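Side-chain contact in subdomain of Desmoplakin Carboxy-Terminal domain (DPCT) (PDB 1LM5), which probably anchors intermediate filaments to desmosomes through the plakin repeats of its carboxy-terminal tail: residues Q116-L119 with E120-Y123. Residues are numbered along the deposited sequence; the frame is centred on the assembly and turned at random.
Sequences QRFL and EFQY
Glu120 stands one helical turn on from Gln116, and its amide N donates to Gln116 O at 3.0 Å, the first of four successive i to i+4 bonds that make Gln116-Tyr123 a textbook piece of alpha helix. Its side chain runs back along the same turn: with CG beside the backbone N (chi1 -63°) and the chain extended beyond, the carboxylate is carried toward the Gln116 side-chain amide, the two planes at right angles. The two acceptors Gln116 OE1 and Glu120 OE2 lie 3.5 Å apart without a bond, while a water donates to Glu120 OE1 at 2.6 Å and also, at 3.3 Å, to Arg117 O. The same Arg117 O also accepts Phe121 N at 2.8 Å, and it lies over one face of the Phe121 ring, 3.0 Å above its plane and offset toward the rim. Arg117 runs alongside the ring, CB to Phe121 CE1 at 3.8 Å, and its NE forms a salt bridge with Glu44 OE1. Phe121 CD1 meets the edge of the Phe118 ring at CD2, 4.1 Å away. Gln122 and Tyr123 continue the backbone series to Phe118 O and Leu119 O; the Gln122 side-chain amide is held at both ends, NE2 donating to Cys48 O and Ala86 O and OE1 accepting from Val129 N. Within the plakin-repeat fold, helix 112-124 packs Phe118 on helix 74-88, Phe121 on helix 36-47, and Leu119 with Tyr123 on helix 150-157.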
loop_
_atom_site.group_PDB
_atom_site.type_symbol
_atom_site.label_atom_id
_atom_site.label_comp_id
_atom_site.label_asym_id
_atom_site.label_seq_id
_atom_site.Cartn_x
_atom_site.Cartn_y
_atom_site.Cartn_z
ATOM N N GLN B 116 -10.827 7.802 15.705
ATOM C CA GLN B 116 -11.049 6.389 15.965
ATOM C C GLN B 116 -11.672 5.679 14.779
ATOM O O GLN B 116 -11.314 4.546 14.474
ATOM C CB GLN B 116 -11.938 6.201 17.191
ATOM C CG GLN B 116 -11.150 6.012 18.456
ATOM C CD GLN B 116 -10.179 4.851 18.355
ATOM O OE1 GLN B 116 -10.578 3.687 18.227
ATOM N NE2 GLN B 116 -8.900 5.161 18.410
ATOM N N ARG B 117 -12.612 6.343 14.126
ATOM C CA ARG B 117 -13.260 5.758 12.960
ATOM C C ARG B 117 -12.184 5.487 11.924
ATOM O O ARG B 117 -12.099 4.403 11.355
ATOM C CB ARG B 117 -14.257 6.730 12.326
ATOM C CG ARG B 117 -15.559 6.919 13.040
ATOM C CD ARG B 117 -16.625 7.349 12.036
ATOM N NE ARG B 117 -16.321 8.616 11.379
ATOM C CZ ARG B 117 -16.449 9.810 11.952
ATOM N NH1 ARG B 117 -16.880 9.904 13.204
ATOM N NH2 ARG B 117 -16.151 10.910 11.277
ATOM N N PHE B 118 -11.365 6.504 11.681
ATOM C CA PHE B 118 -10.331 6.414 10.671
ATOM C C PHE B 118 -9.331 5.304 10.963
ATOM O O PHE B 118 -8.994 4.511 10.085
ATOM C CB PHE B 118 -9.636 7.769 10.548
ATOM C CG PHE B 118 -10.572 8.909 10.243
ATOM C CD1 PHE B 118 -10.176 10.223 10.480
ATOM C CD2 PHE B 118 -11.840 8.679 9.700
ATOM C CE1 PHE B 118 -11.019 11.291 10.181
ATOM C CE2 PHE B 118 -12.693 9.738 9.400
ATOM C CZ PHE B 118 -12.273 11.057 9.646
ATOM N N LEU B 119 -8.856 5.246 12.197
ATOM C CA LEU B 119 -7.919 4.198 12.572
ATOM C C LEU B 119 -8.528 2.823 12.342
ATOM O O LEU B 119 -7.869 1.906 11.846
ATOM C CB LEU B 119 -7.528 4.346 14.040
ATOM C CG LEU B 119 -6.790 5.637 14.360
ATOM C CD1 LEU B 119 -6.591 5.754 15.875
ATOM C CD2 LEU B 119 -5.461 5.635 13.647
ATOM N N GLU B 120 -9.794 2.678 12.695
ATOM C CA GLU B 120 -10.463 1.401 12.518
ATOM C C GLU B 120 -10.639 1.052 11.054
ATOM O O GLU B 120 -10.419 -0.085 10.649
ATOM C CB GLU B 120 -11.806 1.425 13.220
ATOM C CG GLU B 120 -11.640 1.616 14.721
ATOM C CD GLU B 120 -12.942 1.863 15.415
ATOM O OE1 GLU B 120 -13.931 2.196 14.722
ATOM O OE2 GLU B 120 -12.971 1.746 16.656
ATOM N N PHE B 121 -11.041 2.040 10.269
ATOM C CA PHE B 121 -11.220 1.836 8.847
ATOM C C PHE B 121 -9.912 1.316 8.267
ATOM O O PHE B 121 -9.900 0.360 7.503
ATOM C CB PHE B 121 -11.559 3.153 8.156
ATOM C CG PHE B 121 -12.920 3.689 8.487
ATOM C CD1 PHE B 121 -13.163 5.058 8.411
ATOM C CD2 PHE B 121 -13.963 2.836 8.831
ATOM C CE1 PHE B 121 -14.436 5.572 8.670
ATOM C CE2 PHE B 121 -15.242 3.334 9.096
ATOM C CZ PHE B 121 -15.479 4.708 9.014
ATOM N N GLN B 122 -8.807 1.967 8.625
ATOM C CA GLN B 122 -7.512 1.553 8.106
ATOM C C GLN B 122 -7.163 0.170 8.619
ATOM O O GLN B 122 -6.824 -0.727 7.851
ATOM C CB GLN B 122 -6.427 2.558 8.515
ATOM C CG GLN B 122 -6.642 3.950 7.936
ATOM C CD GLN B 122 -5.631 4.968 8.441
ATOM O OE1 GLN B 122 -4.878 4.704 9.382
ATOM N NE2 GLN B 122 -5.624 6.147 7.824
ATOM N N TYR B 123 -7.264 -0.001 9.930
ATOM C CA TYR B 123 -6.939 -1.268 10.550
ATOM C C TYR B 123 -7.651 -2.441 9.888
ATOM O O TYR B 123 -7.023 -3.427 9.500
ATOM C CB TYR B 123 -7.300 -1.216 12.029
ATOM C CG TYR B 123 -6.859 -2.445 12.767
ATOM C CD1 TYR B 123 -5.535 -2.607 13.143
ATOM C CD2 TYR B 123 -7.762 -3.471 13.055
ATOM C CE1 TYR B 123 -5.116 -3.754 13.787
ATOM C CE2 TYR B 123 -7.351 -4.619 13.699
ATOM C CZ TYR B 123 -6.026 -4.757 14.061
ATOM O OH TYR B 123 -5.598 -5.900 14.695
HETATM O O HOH W 1 -14.695 2.696 12.333
#